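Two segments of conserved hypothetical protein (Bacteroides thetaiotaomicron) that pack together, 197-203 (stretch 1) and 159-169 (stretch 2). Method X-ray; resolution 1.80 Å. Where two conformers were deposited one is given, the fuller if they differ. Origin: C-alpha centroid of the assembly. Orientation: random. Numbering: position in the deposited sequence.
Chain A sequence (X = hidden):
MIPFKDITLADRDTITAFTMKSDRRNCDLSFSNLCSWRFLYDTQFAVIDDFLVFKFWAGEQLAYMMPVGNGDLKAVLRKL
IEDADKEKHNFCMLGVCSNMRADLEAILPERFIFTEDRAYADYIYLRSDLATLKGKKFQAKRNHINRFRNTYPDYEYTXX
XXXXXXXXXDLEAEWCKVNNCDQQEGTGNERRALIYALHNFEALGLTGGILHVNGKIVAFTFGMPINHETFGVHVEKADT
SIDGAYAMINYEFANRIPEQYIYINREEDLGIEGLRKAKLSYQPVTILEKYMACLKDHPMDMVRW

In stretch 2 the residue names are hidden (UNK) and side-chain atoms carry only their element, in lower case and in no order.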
# COMPACT_ATOMS: atom_id res chain seq x y z
N ALA A 197 -7.62 2.74 8.25
CA ALA A 197 -7.92 3.76 9.26
C ALA A 197 -8.48 3.19 10.54
O ALA A 197 -8.07 3.57 11.66
CB ALA A 197 -8.89 4.80 8.70
N LEU A 198 -9.45 2.28 10.41
CA LEU A 198 -10.04 1.61 11.60
C LEU A 198 -9.02 0.75 12.35
O LEU A 198 -8.92 0.79 13.59
CB LEU A 198 -11.28 0.77 11.19
CG LEU A 198 -12.54 1.63 10.84
CD1 LEU A 198 -13.68 0.71 10.36
CD2 LEU A 198 -13.05 2.52 12.02
N HIS A 199 -8.24 -0.04 11.60
CA HIS A 199 -7.22 -0.87 12.23
C HIS A 199 -6.14 -0.03 12.97
O HIS A 199 -5.52 -0.50 13.93
CB HIS A 199 -6.47 -1.68 11.18
CG HIS A 199 -7.22 -2.83 10.57
ND1 HIS A 199 -6.92 -3.42 9.35
CD2 HIS A 199 -8.37 -3.42 10.99
CE1 HIS A 199 -7.81 -4.36 9.09
NE2 HIS A 199 -8.70 -4.38 10.07
N ASN A 200 -5.87 1.17 12.48
CA ASN A 200 -4.83 2.03 13.05
C ASN A 200 -5.40 3.32 13.66
O ASN A 200 -4.73 4.35 13.72
CB ASN A 200 -3.82 2.33 11.95
CG ASN A 200 -3.14 1.05 11.47
OD1 ASN A 200 -2.32 0.46 12.21
ND2 ASN A 200 -3.48 0.61 10.26
N PHE A 201 -6.61 3.23 14.18
CA PHE A 201 -7.41 4.41 14.52
C PHE A 201 -6.70 5.36 15.50
O PHE A 201 -6.61 6.57 15.26
CB PHE A 201 -8.73 3.92 15.15
CG PHE A 201 -9.83 4.94 15.12
CD1 PHE A 201 -10.57 5.14 13.94
CD2 PHE A 201 -10.16 5.67 16.27
CE1 PHE A 201 -11.66 6.05 13.89
CE2 PHE A 201 -11.25 6.60 16.24
CZ PHE A 201 -12.00 6.80 15.05
N GLU A 202 -6.20 4.81 16.60
CA GLU A 202 -5.58 5.63 17.63
C GLU A 202 -4.24 6.19 17.19
O GLU A 202 -3.95 7.37 17.44
CB GLU A 202 -5.45 4.84 18.93
CG GLU A 202 -6.82 4.69 19.55
CD GLU A 202 -6.80 4.25 21.00
OE1 GLU A 202 -5.92 3.44 21.39
OE2 GLU A 202 -7.70 4.71 21.75
N ALA A 203 -3.43 5.37 16.52
CA ALA A 203 -2.12 5.83 16.04
C ALA A 203 -2.27 7.02 15.09
O ALA A 203 -1.44 7.92 15.09
CB ALA A 203 -1.37 4.71 15.35
N UNK A 159 -19.01 7.51 20.96
CA UNK A 159 -17.74 7.72 20.29
C UNK A 159 -17.17 6.38 19.83
O UNK A 159 -17.51 5.32 20.40
c UNK A 159 -16.85 8.33 21.39
c UNK A 159 -17.81 8.81 22.44
c UNK A 159 -18.95 7.88 22.39
N UNK A 160 -16.34 6.41 18.81
CA UNK A 160 -15.59 5.21 18.44
C UNK A 160 -14.50 4.98 19.50
O UNK A 160 -13.69 5.87 19.77
c UNK A 160 -15.60 5.45 14.50
c UNK A 160 -14.06 4.06 16.80
c UNK A 160 -14.98 5.27 17.02
c UNK A 160 -16.09 5.27 15.94
N UNK A 161 -14.55 3.81 20.13
CA UNK A 161 -13.55 3.40 21.11
C UNK A 161 -12.96 2.10 20.57
O UNK A 161 -13.53 1.48 19.64
c UNK A 161 -14.19 3.09 22.49
o UNK A 161 -15.26 2.17 22.28
c UNK A 161 -14.72 4.36 23.13
N UNK A 162 -11.81 1.68 21.14
CA UNK A 162 -11.20 0.42 20.70
C UNK A 162 -12.13 -0.77 20.67
O UNK A 162 -12.11 -1.51 19.69
c UNK A 162 -10.03 0.22 21.69
c UNK A 162 -10.95 2.35 22.14
c UNK A 162 -9.59 1.64 21.96
N UNK A 163 -12.99 -0.94 21.68
CA UNK A 163 -13.89 -2.09 21.71
C UNK A 163 -15.02 -2.02 20.67
O UNK A 163 -15.68 -3.03 20.41
o UNK A 163 -14.63 -4.70 22.79
o UNK A 163 -16.36 -3.67 23.75
c UNK A 163 -14.52 -2.28 23.09
c UNK A 163 -15.21 -3.64 23.23
N UNK A 164 -15.22 -0.83 20.09
CA UNK A 164 -16.27 -0.61 19.12
C UNK A 164 -15.78 -0.55 17.67
O UNK A 164 -16.59 -0.34 16.75
c UNK A 164 -17.07 0.65 19.47
n UNK A 164 -18.24 3.70 23.12
n UNK A 164 -19.69 2.55 24.48
c UNK A 164 -18.71 1.79 21.02
c UNK A 164 -17.81 0.57 20.81
c UNK A 164 -19.07 2.67 23.31
n UNK A 164 -19.32 1.77 22.35
N UNK A 165 -14.48 -0.78 17.45
CA UNK A 165 -13.93 -0.81 16.09
C UNK A 165 -14.56 -1.94 15.30
O UNK A 165 -14.94 -1.76 14.12
c UNK A 165 -11.71 0.17 16.92
c UNK A 165 -12.38 -0.95 16.11
c UNK A 165 -11.83 -1.03 14.67
c UNK A 165 -11.57 1.53 16.19
N UNK A 166 -14.69 -3.11 15.94
CA UNK A 166 -15.25 -4.27 15.23
C UNK A 166 -16.67 -4.02 14.67
O UNK A 166 -17.01 -4.48 13.54
o UNK A 166 -13.38 -7.05 14.29
c UNK A 166 -15.55 -6.80 15.26
c UNK A 166 -15.19 -5.55 16.07
c UNK A 166 -14.59 -7.02 14.09
n UNK A 166 -15.13 -7.19 12.88
N UNK A 167 -17.53 -3.33 15.42
CA UNK A 167 -18.88 -3.13 14.87
C UNK A 167 -18.85 -2.19 13.66
O UNK A 167 -19.66 -2.33 12.72
c UNK A 167 -19.62 -1.47 16.66
c UNK A 167 -19.91 -2.72 15.92
o UNK A 167 -21.77 -1.82 17.67
c UNK A 167 -20.76 -1.11 17.61
o UNK A 167 -20.63 -0.11 18.32
N UNK A 168 -17.92 -1.24 13.65
CA UNK A 168 -17.74 -0.37 12.46
C UNK A 168 -17.29 -1.24 11.27
O UNK A 168 -17.78 -1.10 10.16
s UNK A 168 -17.26 1.89 14.00
c UNK A 168 -16.70 0.71 12.72
N UNK A 169 -16.34 -2.14 11.52
CA UNK A 169 -15.86 -3.02 10.44
C UNK A 169 -17.01 -3.90 9.94
O UNK A 169 -17.12 -4.17 8.73
c UNK A 169 -14.69 -3.88 10.93
c UNK A 169 -13.38 -3.10 11.13
c UNK A 169 -12.76 -2.66 9.79
c UNK A 169 -12.35 -3.91 11.98
O HOH W 1 -10.37 5.92 20.28

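Position 159 carries three side-chain carbons that close a ring onto the backbone N. It lies out of reach of stretch 1. It is Pro-159.

Position 160 has four carbons, forked at the first, with one arm two carbons long. The short arm sits over one face of the Phe-201 ring. The residue is Ile-160. Its CG2 lies 4.0 Å from the centroid of the Phe-201 ring, 20° off the normal, a CH-pi contact.

Position 161 has one carbon carrying an oxygen and a second carbon. It points away from stretch 1. This is Thr-161.

Position 162 has three carbons in a ring closed on the backbone N. One ring carbon meets the carboxylate of Glu-202. This is Pro-162; its CG is 3.6 Å from Glu-202 OE2.

Position 163 has two carbons, the second carrying two oxygens. It touches nothing on stretch 1. It is Asp-163.

Position 164 has three carbons, a nitrogen, then a carbon with two more nitrogens. That guanidinium makes Arg-164. It reaches back along its own stretch: NH2 donates to Pro-159 O at 3.2 Å. Its backbone N bonds Thr-161 O at 2.9 Å, closing a turn before the helix.

Position 165 has four carbons, forked at the first, with a two-carbon arm. It touches Leu-198 and Phe-201. It is Ile-165, deposited in two conformers, of which one is given. CG2 lies 4.0 Å from Leu-198 CB, and CD1 lies 3.9 Å from Phe-201 CB.

Position 166 has three carbons, the third carrying one oxygen and one nitrogen. It makes no contact with stretch 1. It is Gln-166.

Position 167 has three carbons, the third carrying two oxygens. It is out of reach. It is Glu-167.

Position 168 has one carbon and a sulfur. The carbon meets the end of Leu-198. It is Cys-168, with CB 3.8 Å from Leu-198 CD1.

Position 169 has four carbons, forked at the second. It touches Leu-198 and His-199. It is Leu-169. CD2 is 3.5 Å from Leu-198 CD1; CD1 meets the His-199 ring at its edge.

The contact is mainly apolar and buries 410 Å² over both sides. No direct hydrogen bond crosses it. Leu-198 is covered most; it packs against Ile-165, Cys-168 and Leu-169, which point toward stretch 1 from the helix. Phe-201 extends the apolar patch to Ile-160. At the exposed margin, water 1 donates to Glu-202 OE2 at 3.3 Å and weakly to Ile-160 O at 3.4 Å, bridging the stretches.

Stretch 2 159-169: PITPDRIQECL
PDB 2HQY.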